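Local structure of SusD superfamily protein (3OTN) at residues A[82-87]-A[467-472]; A[193-198]-A[364-369]; A[221-226]-A[358-363]. The protein probably binds carbohydrate or another nutrient at the bacterial outer membrane. All blocks are in the same frame, centred on the assembly; numbering follows the deposited sequence. Where two conformers were deposited one is given.

Interaction 1: residues A[82-87]-A[467-472]; sequences WWQDCY and LSERQA. With ACT (acetate ion), chain E.
Glu469 lays its side chain over the indole of Trp83, joining the short helix 467-472 near the C-terminus to helix 79-100 in the helical part of this SusD-family fold. The two segments have axes 11.2 Å apart, so side chains alone bridge the gap. Glu469 CG makes a CH-pi contact, 3.7 Å from the centroid of the five-membered ring and 30° off its normal. The chain of Glu469 bends at its second torsion, which brings the carboxylate down beside the CD1-NE1 side of the ring, its plane tilted 32° from the indole, and CD comes within 3.3 Å of Trp83 CD1. Behind the indole, on its other face, lies Tyr87 CE2, while Phe133 meets Trp83 edge-to-face. Gln84 reaches across from the neighbouring position with an extended chain, its CG 3.3 Å from Glu469 OE2 and its amide plane steeply turned to the carboxylate. Ser468 adds a little at the margin, its hydroxyl hydrogen-bonded to Glu80. An acetate, probably from the crystallisation liquor, puts its O at the edge of the Trp83 ring, in the ring plane, and its methyl over the centre of the Tyr87 ring; Trp83 NE1 donates to acetate O at 3.0 Å, with an N-H...O angle of 139°.

Interaction 2: residues A[193-198]-A[364-369]; sequences LLADVY and LLMYAE
Met366, modelled as selenomethionine, reaches from helix 360-375 to Ala195 and Asp196 on helix 187-202 and carries its segment's whole share of this buried contact, which packs two helices of the helix-rich SusD fold. The CA atoms of Asp196 and Met366 are the closest pair of the two backbones, 7.2 Å apart, so the spacing is tight enough for one long side chain to span it. That chain leaves the helix with CG opposite its own carbonyl carbon (chi1 -71°) and continues nearly straight through chi2, which carries SE out to the facing helix. There SE lies 3.5 Å from Asp196 CB and 3.6 Å from Asp196 CA, against the base of the aspartate. A bend at the last torsion (chi3 -66°) then turns the methyl aside from Asp196, and CE comes to 4.2 Å from Ala195 CB. The side chains of Asp196 and Met366 cross at about a right angle. Asp196 holds CG anti to its backbone N, and its carboxylate continues past the selenium, OD1 staying 3.9 Å from SE. The polar end is engaged elsewhere: OD2 is hydrogen-bonded to Tyr358 OH, with a long, weak ion pair to Arg131. Phe127 of helix 108-133 also packs on Asp196. No hydrogen bond joins the two segments, so the contact rests on dispersion: the thioether-like end of Met366, selenium in this crystal, packs on the aliphatic part of an aspartate and on an alanine, while OD2 of the carboxylate finds its hydrogen-bond partner in a tyrosine outside the pair.

Interaction 3: residues A[221-226]-A[358-363]; sequences LEVIKS and YRYTDV. With EDO (1,2-ethanediol), chain S.
Val223 and Val363 mark the closest backbone approach, CA to CA 7.9 Å, between the C-terminal part of helix 210-225 and the place where strand 358-359 passes into helix 360-375, with Arg359 as N-cap residue. This strand-to-helix junction belongs to the helix-rich SusD fold; strand 358-359 is an outer strand of a three-stranded antiparallel sheet. Both valines point toward the facing segment, and Val223 CB meets Val363 CG1 at 4.1 Å. Tyr360 spans the remaining gap: with CG anti to the backbone N (chi1 -166°), its ring extends toward helix 210-225. Val223 CG1 lies at the ring edge, 4.1 Å from Tyr360 CE1, and the Tyr360 hydroxyl reaches the helix backbone, OH 3.6 Å from Ile224 CA. Ile224 crosses the tyrosine at about a right angle, its CG1 4.0 Å from Tyr360 OH. An ethanediol, probably from the crystallisation liquor, is bonded to Gln381 and Gln388, and its O2 stands 3.0 Å from Tyr360 OH in a hydrogen bond. Replacing Tyr360 with an alanine would probably open a gap beside Val223 and Ile224 and leave the ethanediol without its phenolic partner. Within 221-226, Ser226 OG donates to Val223 O at 2.7 Å.

Interactions 2 and 3 are neighbouring parts of one buried core, their centres 9 Å apart, and both draw on helix 360-375, set against helices 187-202 and 210-225, which follow each other in the chain. They touch directly: Leu364 packs on Ile224 and Tyr367 on Leu221, and the bond from Asp196 ties interaction 2 to the strand of interaction 3. Interaction 1 is separate, its centre about 29 and 34 Å from those of interactions 2 and 3, and only partly buried. The chemistry follows the setting: between their paired segments, interactions 2 and 3 have mainly apolar contacts and no hydrogen bond, whereas 82-87 with 467-472 sets a carboxylate against an indole.

Interaction 1: residues A[82-87]-A[467-472]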
loop_
_atom_site.group_PDB
_atom_site.type_symbol
_atom_site.label_atom_id
_atom_site.label_comp_id
_atom_site.label_asym_id
_atom_site.label_seq_id
_atom_site.Cartn_x
_atom_site.Cartn_y
_atom_site.Cartn_z
ATOM N N TRP A 82 5.073 11.564 -4.808
ATOM C CA TRP A 82 3.971 11.304 -3.916
ATOM C C TRP A 82 3.203 12.575 -3.613
ATOM O O TRP A 82 1.981 12.559 -3.682
ATOM C CB TRP A 82 4.408 10.644 -2.614
ATOM C CG TRP A 82 4.577 9.170 -2.678
ATOM C CD1 TRP A 82 5.745 8.479 -2.836
ATOM C CD2 TRP A 82 3.556 8.196 -2.525
ATOM N NE1 TRP A 82 5.510 7.124 -2.817
ATOM C CE2 TRP A 82 4.166 6.923 -2.630
ATOM C CE3 TRP A 82 2.183 8.267 -2.328
ATOM C CZ2 TRP A 82 3.443 5.730 -2.515
ATOM C CZ3 TRP A 82 1.454 7.074 -2.239
ATOM C CH2 TRP A 82 2.099 5.825 -2.303
ATOM N N TRP A 83 3.909 13.665 -3.311
ATOM C CA TRP A 83 3.237 14.940 -3.015
ATOM C C TRP A 83 2.486 15.509 -4.228
ATOM O O TRP A 83 1.332 15.825 -4.142
ATOM C CB TRP A 83 4.262 15.969 -2.540
ATOM C CG TRP A 83 3.689 17.263 -2.086
ATOM C CD1 TRP A 83 3.363 18.337 -2.859
ATOM C CD2 TRP A 83 3.423 17.633 -0.750
ATOM N NE1 TRP A 83 2.888 19.365 -2.081
ATOM C CE2 TRP A 83 2.897 18.959 -0.773
ATOM C CE3 TRP A 83 3.541 16.973 0.481
ATOM C CZ2 TRP A 83 2.516 19.632 0.391
ATOM C CZ3 TRP A 83 3.152 17.649 1.654
ATOM C CH2 TRP A 83 2.661 18.970 1.593
ATOM N N GLN A 84 3.175 15.646 -5.338
ATOM C CA GLN A 84 2.598 16.266 -6.534
ATOM C C GLN A 84 1.421 15.461 -7.086
ATOM O O GLN A 84 0.389 16.050 -7.435
ATOM C CB GLN A 84 3.657 16.451 -7.613
ATOM C CG GLN A 84 4.737 17.421 -7.241
ATOM C CD GLN A 84 5.853 17.533 -8.285
ATOM O OE1 GLN A 84 5.811 16.904 -9.348
ATOM N NE2 GLN A 84 6.850 18.359 -7.981
ATOM N N ASP A 85 1.542 14.133 -7.124
ATOM C CA ASP A 85 0.468 13.331 -7.741
ATOM C C ASP A 85 -0.725 13.182 -6.840
ATOM O O ASP A 85 -1.820 13.183 -7.349
ATOM C CB ASP A 85 0.914 11.922 -8.115
ATOM C CG ASP A 85 1.863 11.897 -9.305
ATOM O OD1 ASP A 85 2.137 12.947 -9.948
ATOM O OD2 ASP A 85 2.369 10.796 -9.555
ATOM N N CYS A 86 -0.518 13.016 -5.523
ATOM C CA CYS A 86 -1.641 13.043 -4.587
ATOM C C CYS A 86 -2.385 14.366 -4.687
ATOM O O CYS A 86 -3.622 14.383 -4.789
ATOM C CB CYS A 86 -1.217 12.749 -3.135
ATOM S SG CYS A 86 -0.851 10.968 -2.879
ATOM N N TYR A 87 -1.655 15.478 -4.687
ATOM C CA TYR A 87 -2.323 16.776 -4.803
ATOM C C TYR A 87 -2.975 16.989 -6.173
ATOM O O TYR A 87 -4.069 17.566 -6.226
ATOM C CB TYR A 87 -1.440 17.966 -4.361
ATOM C CG TYR A 87 -1.607 18.190 -2.870
ATOM C CD1 TYR A 87 -2.803 18.638 -2.346
ATOM C CD2 TYR A 87 -0.598 17.846 -1.987
ATOM C CE1 TYR A 87 -2.972 18.785 -0.971
ATOM C CE2 TYR A 87 -0.744 18.014 -0.636
ATOM C CZ TYR A 87 -1.936 18.462 -0.126
ATOM O OH TYR A 87 -2.055 18.570 1.252
ATOM N N LEU A 467 11.816 19.634 -1.079
ATOM C CA LEU A 467 12.445 20.905 -1.239
ATOM C C LEU A 467 11.774 21.694 -2.350
ATOM O O LEU A 467 11.529 22.865 -2.161
ATOM C CB LEU A 467 13.935 20.762 -1.564
ATOM C CG LEU A 467 14.717 22.082 -1.691
ATOM C CD1 LEU A 467 14.575 22.938 -0.436
ATOM C CD2 LEU A 467 16.211 21.794 -2.008
ATOM N N SER A 468 11.454 21.059 -3.488
ATOM C CA SER A 468 10.812 21.790 -4.572
ATOM C C SER A 468 9.507 22.497 -4.144
ATOM O O SER A 468 9.245 23.645 -4.543
ATOM C CB SER A 468 10.519 20.862 -5.771
ATOM O OG SER A 468 9.661 19.822 -5.386
ATOM N N GLU A 469 8.693 21.797 -3.364
ATOM C CA GLU A 469 7.424 22.333 -2.857
ATOM C C GLU A 469 7.635 23.496 -1.896
ATOM O O GLU A 469 6.950 24.512 -2.008
ATOM C CB GLU A 469 6.632 21.238 -2.176
ATOM C CG GLU A 469 6.181 20.133 -3.135
ATOM C CD GLU A 469 5.230 20.636 -4.238
ATOM O OE1 GLU A 469 4.430 21.593 -4.012
ATOM O OE2 GLU A 469 5.276 20.057 -5.323
ATOM N N ARG A 470 8.636 23.375 -1.023
ATOM C CA ARG A 470 8.957 24.430 -0.044
ATOM C C ARG A 470 9.543 25.667 -0.709
ATOM O O ARG A 470 9.256 26.781 -0.285
ATOM C CB ARG A 470 9.909 23.916 1.041
ATOM C CG ARG A 470 9.377 22.681 1.734
ATOM C CD ARG A 470 9.342 22.815 3.233
ATOM N NE ARG A 470 10.654 23.044 3.814
ATOM C CZ ARG A 470 10.921 24.019 4.668
ATOM N NH1 ARG A 470 9.960 24.830 5.075
ATOM N NH2 ARG A 470 12.139 24.147 5.158
ATOM N N GLN A 471 10.363 25.484 -1.761
ATOM C CA GLN A 471 10.908 26.654 -2.497
ATOM C C GLN A 471 9.817 27.378 -3.323
ATOM O O GLN A 471 9.849 28.613 -3.457
ATOM C CB GLN A 471 12.138 26.274 -3.337
ATOM C CG GLN A 471 13.317 25.793 -2.419
ATOM C CD GLN A 471 14.611 25.549 -3.156
ATOM O OE1 GLN A 471 14.619 25.182 -4.328
ATOM N NE2 GLN A 471 15.720 25.780 -2.474
ATOM N N ALA A 472 8.859 26.614 -3.838
ATOM C CA ALA A 472 7.672 27.159 -4.541
ATOM C C ALA A 472 6.713 27.903 -3.584
ATOM O O ALA A 472 6.043 28.835 -3.980
ATOM C CB ALA A 472 6.897 26.027 -5.209
HETATM C C ACT E . 0.169 21.698 -2.351
HETATM O O ACT E . 1.302 21.868 -1.827
HETATM O OXT ACT E . 0.022 21.749 -3.614
HETATM C CH3 ACT E . -0.994 21.429 -1.484
#

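Interaction 2: residues A[193-198]-A[364-369]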
loop_
_atom_site.group_PDB
_atom_site.type_symbol
_atom_site.label_atom_id
_atom_site.label_comp_id
_atom_site.label_asym_id
_atom_site.label_seq_id
_atom_site.Cartn_x
_atom_site.Cartn_y
_atom_site.Cartn_z
ATOM N N LEU A 193 -11.030 1.017 3.396
ATOM C CA LEU A 193 -10.330 2.249 3.665
ATOM C C LEU A 193 -10.747 2.857 4.985
ATOM O O LEU A 193 -9.879 3.268 5.761
ATOM C CB LEU A 193 -10.544 3.282 2.556
ATOM C CG LEU A 193 -9.836 4.633 2.747
ATOM C CD1 LEU A 193 -8.329 4.450 3.048
ATOM C CD2 LEU A 193 -10.062 5.511 1.521
ATOM N N LEU A 194 -12.060 2.910 5.244
ATOM C CA LEU A 194 -12.556 3.516 6.478
ATOM C C LEU A 194 -12.147 2.664 7.704
ATOM O O LEU A 194 -11.821 3.223 8.759
ATOM C CB LEU A 194 -14.066 3.802 6.418
ATOM C CG LEU A 194 -14.697 4.533 7.607
ATOM C CD1 LEU A 194 -13.929 5.801 7.976
ATOM C CD2 LEU A 194 -16.163 4.863 7.338
ATOM N N ALA A 195 -12.085 1.336 7.564
ATOM C CA ALA A 195 -11.522 0.503 8.644
ATOM C C ALA A 195 -10.075 0.939 8.989
ATOM O O ALA A 195 -9.700 1.099 10.146
ATOM C CB ALA A 195 -11.558 -0.990 8.277
ATOM N N ASP A 196 -9.293 1.140 7.956
ATOM C CA ASP A 196 -7.899 1.489 8.081
ATOM C C ASP A 196 -7.756 2.914 8.661
ATOM O O ASP A 196 -6.889 3.161 9.538
ATOM C CB ASP A 196 -7.237 1.363 6.701
ATOM C CG ASP A 196 -5.714 1.252 6.752
ATOM O OD1 ASP A 196 -5.114 1.317 7.835
ATOM O OD2 ASP A 196 -5.104 1.140 5.661
ATOM N N VAL A 197 -8.592 3.836 8.184
ATOM C CA VAL A 197 -8.621 5.199 8.708
ATOM C C VAL A 197 -8.865 5.229 10.219
ATOM O O VAL A 197 -8.102 5.815 10.956
ATOM C CB VAL A 197 -9.645 6.083 7.947
ATOM C CG1 VAL A 197 -9.929 7.382 8.690
ATOM C CG2 VAL A 197 -9.116 6.345 6.505
ATOM N N TYR A 198 -9.912 4.565 10.669
ATOM C CA TYR A 198 -10.229 4.531 12.083
ATOM C C TYR A 198 -9.216 3.766 12.947
ATOM O O TYR A 198 -8.905 4.201 14.053
ATOM C CB TYR A 198 -11.617 3.931 12.257
ATOM C CG TYR A 198 -12.772 4.862 11.978
ATOM C CD1 TYR A 198 -12.763 6.205 12.416
ATOM C CD2 TYR A 198 -13.945 4.375 11.431
ATOM C CE1 TYR A 198 -13.864 7.029 12.249
ATOM C CE2 TYR A 198 -15.056 5.209 11.255
ATOM C CZ TYR A 198 -15.021 6.520 11.657
ATOM O OH TYR A 198 -16.157 7.324 11.510
ATOM N N LEU A 364 -9.204 -8.712 6.970
ATOM C CA LEU A 364 -9.348 -9.695 8.052
ATOM C C LEU A 364 -8.395 -9.411 9.246
ATOM O O LEU A 364 -8.808 -9.414 10.420
ATOM C CB LEU A 364 -9.088 -11.106 7.530
ATOM C CG LEU A 364 -10.026 -11.693 6.461
ATOM C CD1 LEU A 364 -9.775 -13.184 6.260
ATOM C CD2 LEU A 364 -11.472 -11.433 6.844
ATOM N N LEU A 365 -7.133 -9.140 8.946
ATOM C CA LEU A 365 -6.175 -8.853 10.013
ATOM C C LEU A 365 -6.475 -7.487 10.659
ATOM O O LEU A 365 -6.268 -7.330 11.844
ATOM C CB LEU A 365 -4.752 -8.919 9.479
ATOM C CG LEU A 365 -4.308 -10.336 9.089
ATOM C CD1 LEU A 365 -3.020 -10.257 8.263
ATOM C CD2 LEU A 365 -4.081 -11.167 10.355
HETATM N N MSE A 366 -6.971 -6.505 9.894
HETATM C CA MSE A 366 -7.452 -5.240 10.484
HETATM C C MSE A 366 -8.632 -5.461 11.411
HETATM O O MSE A 366 -8.690 -4.823 12.454
HETATM C CB MSE A 366 -7.803 -4.203 9.409
HETATM C CG MSE A 366 -6.589 -3.646 8.699
HETATM SE SE MSE A 366 -7.059 -2.021 7.727
HETATM C CE MSE A 366 -8.244 -2.754 6.413
ATOM N N TYR A 367 -9.547 -6.375 11.056
ATOM C CA TYR A 367 -10.621 -6.748 11.989
ATOM C C TYR A 367 -10.061 -7.334 13.288
ATOM O O TYR A 367 -10.440 -6.861 14.375
ATOM C CB TYR A 367 -11.669 -7.722 11.412
ATOM C CG TYR A 367 -12.715 -8.090 12.476
ATOM C CD1 TYR A 367 -13.781 -7.244 12.765
ATOM C CD2 TYR A 367 -12.593 -9.259 13.227
ATOM C CE1 TYR A 367 -14.703 -7.562 13.783
ATOM C CE2 TYR A 367 -13.512 -9.590 14.215
ATOM C CZ TYR A 367 -14.564 -8.725 14.486
ATOM O OH TYR A 367 -15.455 -9.050 15.465
ATOM N N ALA A 368 -9.208 -8.363 13.191
ATOM C CA ALA A 368 -8.599 -8.994 14.387
ATOM C C ALA A 368 -7.896 -7.957 15.269
ATOM O O ALA A 368 -8.035 -7.992 16.495
ATOM C CB ALA A 368 -7.613 -10.113 14.017
ATOM N N GLU A 369 -7.146 -7.051 14.646
ATOM C CA GLU A 369 -6.407 -6.031 15.397
ATOM C C GLU A 369 -7.328 -5.059 16.109
ATOM O O GLU A 369 -7.194 -4.838 17.303
ATOM C CB GLU A 369 -5.384 -5.299 14.508
ATOM C CG GLU A 369 -4.553 -4.281 15.311
ATOM C CD GLU A 369 -3.341 -3.705 14.561
ATOM O OE1 GLU A 369 -3.110 -4.080 13.415
ATOM O OE2 GLU A 369 -2.599 -2.899 15.167
#

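Interaction 3: residues A[221-226]-A[358-363]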
loop_
_atom_site.group_PDB
_atom_site.type_symbol
_atom_site.label_atom_id
_atom_site.label_comp_id
_atom_site.label_asym_id
_atom_site.label_seq_id
_atom_site.Cartn_x
_atom_site.Cartn_y
_atom_site.Cartn_z
ATOM N N LEU A 221 -15.828 -5.873 9.677
ATOM C CA LEU A 221 -16.821 -6.926 9.895
ATOM C C LEU A 221 -17.893 -6.903 8.807
ATOM O O LEU A 221 -18.297 -7.968 8.333
ATOM C CB LEU A 221 -17.500 -6.821 11.258
ATOM C CG LEU A 221 -18.347 -8.025 11.691
ATOM C CD1 LEU A 221 -17.543 -9.297 11.674
ATOM C CD2 LEU A 221 -18.891 -7.781 13.094
ATOM N N GLU A 222 -18.318 -5.703 8.391
ATOM C CA GLU A 222 -19.277 -5.567 7.278
ATOM C C GLU A 222 -18.730 -6.232 6.014
ATOM O O GLU A 222 -19.470 -6.952 5.320
ATOM C CB GLU A 222 -19.684 -4.093 7.033
ATOM C CG GLU A 222 -20.704 -3.552 8.083
ATOM C CD GLU A 222 -20.875 -2.008 8.123
ATOM O OE1 GLU A 222 -20.257 -1.283 7.342
ATOM O OE2 GLU A 222 -21.648 -1.500 8.968
ATOM N N VAL A 223 -17.437 -6.023 5.722
ATOM C CA VAL A 223 -16.819 -6.645 4.544
ATOM C C VAL A 223 -16.841 -8.182 4.652
ATOM O O VAL A 223 -17.129 -8.867 3.674
ATOM C CB VAL A 223 -15.360 -6.136 4.290
ATOM C CG1 VAL A 223 -14.721 -6.852 3.073
ATOM C CG2 VAL A 223 -15.346 -4.617 4.048
ATOM N N ILE A 224 -16.512 -8.701 5.825
ATOM C CA ILE A 224 -16.572 -10.149 6.096
ATOM C C ILE A 224 -17.994 -10.681 5.879
ATOM O O ILE A 224 -18.199 -11.636 5.135
ATOM C CB ILE A 224 -16.088 -10.486 7.535
ATOM C CG1 ILE A 224 -14.604 -10.162 7.688
ATOM C CG2 ILE A 224 -16.331 -11.986 7.890
ATOM C CD1 ILE A 224 -14.092 -10.224 9.163
ATOM N N LYS A 225 -18.971 -10.045 6.519
ATOM C CA LYS A 225 -20.380 -10.495 6.455
ATOM C C LYS A 225 -21.006 -10.368 5.073
ATOM O O LYS A 225 -21.964 -11.056 4.782
ATOM C CB LYS A 225 -21.257 -9.723 7.454
ATOM C CG LYS A 225 -20.972 -10.009 8.955
ATOM C CD LYS A 225 -21.068 -11.472 9.330
ATOM C CE LYS A 225 -20.941 -11.650 10.846
ATOM N NZ LYS A 225 -20.713 -13.075 11.192
ATOM N N SER A 226 -20.463 -9.497 4.232
ATOM C CA SER A 226 -20.937 -9.350 2.860
ATOM C C SER A 226 -20.803 -10.607 2.004
ATOM O O SER A 226 -21.572 -10.763 1.075
ATOM C CB SER A 226 -20.218 -8.198 2.150
ATOM O OG SER A 226 -18.915 -8.585 1.717
ATOM N N TYR A 358 -6.055 -2.470 -1.429
ATOM C CA TYR A 358 -6.668 -3.296 -0.351
ATOM C C TYR A 358 -7.038 -4.665 -0.879
ATOM O O TYR A 358 -7.648 -4.773 -1.944
ATOM C CB TYR A 358 -7.928 -2.651 0.269
ATOM C CG TYR A 358 -7.579 -1.495 1.154
ATOM C CD1 TYR A 358 -6.977 -1.703 2.377
ATOM C CD2 TYR A 358 -7.793 -0.187 0.744
ATOM C CE1 TYR A 358 -6.585 -0.642 3.178
ATOM C CE2 TYR A 358 -7.407 0.877 1.539
ATOM C CZ TYR A 358 -6.813 0.631 2.757
ATOM O OH TYR A 358 -6.406 1.657 3.532
ATOM N N ARG A 359 -6.695 -5.699 -0.125
ATOM C CA ARG A 359 -7.162 -7.053 -0.373
ATOM C C ARG A 359 -7.747 -7.636 0.920
ATOM O O ARG A 359 -7.540 -7.124 1.997
ATOM C CB ARG A 359 -6.062 -7.935 -0.955
ATOM C CG ARG A 359 -4.892 -8.281 -0.031
ATOM C CD ARG A 359 -3.937 -9.124 -0.809
ATOM N NE ARG A 359 -2.700 -9.524 -0.110
ATOM C CZ ARG A 359 -2.430 -10.742 0.366
ATOM N NH1 ARG A 359 -3.333 -11.721 0.305
ATOM N NH2 ARG A 359 -1.215 -11.007 0.887
ATOM N N TYR A 360 -8.539 -8.674 0.779
ATOM C CA TYR A 360 -9.289 -9.244 1.901
ATOM C C TYR A 360 -8.439 -9.702 3.067
ATOM O O TYR A 360 -8.839 -9.515 4.235
ATOM C CB TYR A 360 -10.128 -10.400 1.374
ATOM C CG TYR A 360 -11.224 -10.932 2.258
ATOM C CD1 TYR A 360 -12.134 -10.087 2.863
ATOM C CD2 TYR A 360 -11.422 -12.296 2.367
ATOM C CE1 TYR A 360 -13.178 -10.596 3.599
ATOM C CE2 TYR A 360 -12.461 -12.816 3.097
ATOM C CZ TYR A 360 -13.333 -11.966 3.705
ATOM O OH TYR A 360 -14.347 -12.479 4.438
ATOM N N THR A 361 -7.267 -10.276 2.796
ATOM C CA THR A 361 -6.382 -10.698 3.927
ATOM C C THR A 361 -6.057 -9.547 4.892
ATOM O O THR A 361 -6.133 -9.715 6.114
ATOM C CB THR A 361 -5.091 -11.403 3.466
ATOM O OG1 THR A 361 -5.425 -12.622 2.805
ATOM C CG2 THR A 361 -4.158 -11.729 4.669
ATOM N N ASP A 362 -5.747 -8.378 4.335
ATOM C CA ASP A 362 -5.466 -7.156 5.095
ATOM C C ASP A 362 -6.693 -6.770 5.919
ATOM O O ASP A 362 -6.582 -6.496 7.102
ATOM C CB ASP A 362 -5.125 -6.035 4.105
ATOM C CG ASP A 362 -4.567 -4.751 4.751
ATOM O OD1 ASP A 362 -4.399 -4.618 6.003
ATOM O OD2 ASP A 362 -4.266 -3.840 3.929
ATOM N N VAL A 363 -7.866 -6.838 5.305
ATOM C CA VAL A 363 -9.096 -6.454 5.995
ATOM C C VAL A 363 -9.369 -7.407 7.175
ATOM O O VAL A 363 -9.746 -6.947 8.236
ATOM C CB VAL A 363 -10.299 -6.368 5.071
ATOM C CG1 VAL A 363 -11.586 -6.077 5.890
ATOM C CG2 VAL A 363 -10.080 -5.287 4.015
HETATM C C1 EDO S . -14.037 -15.298 8.038
HETATM O O1 EDO S . -13.880 -16.295 9.054
HETATM C C2 EDO S . -13.016 -15.528 6.931
HETATM O O2 EDO S . -13.573 -15.108 5.678
#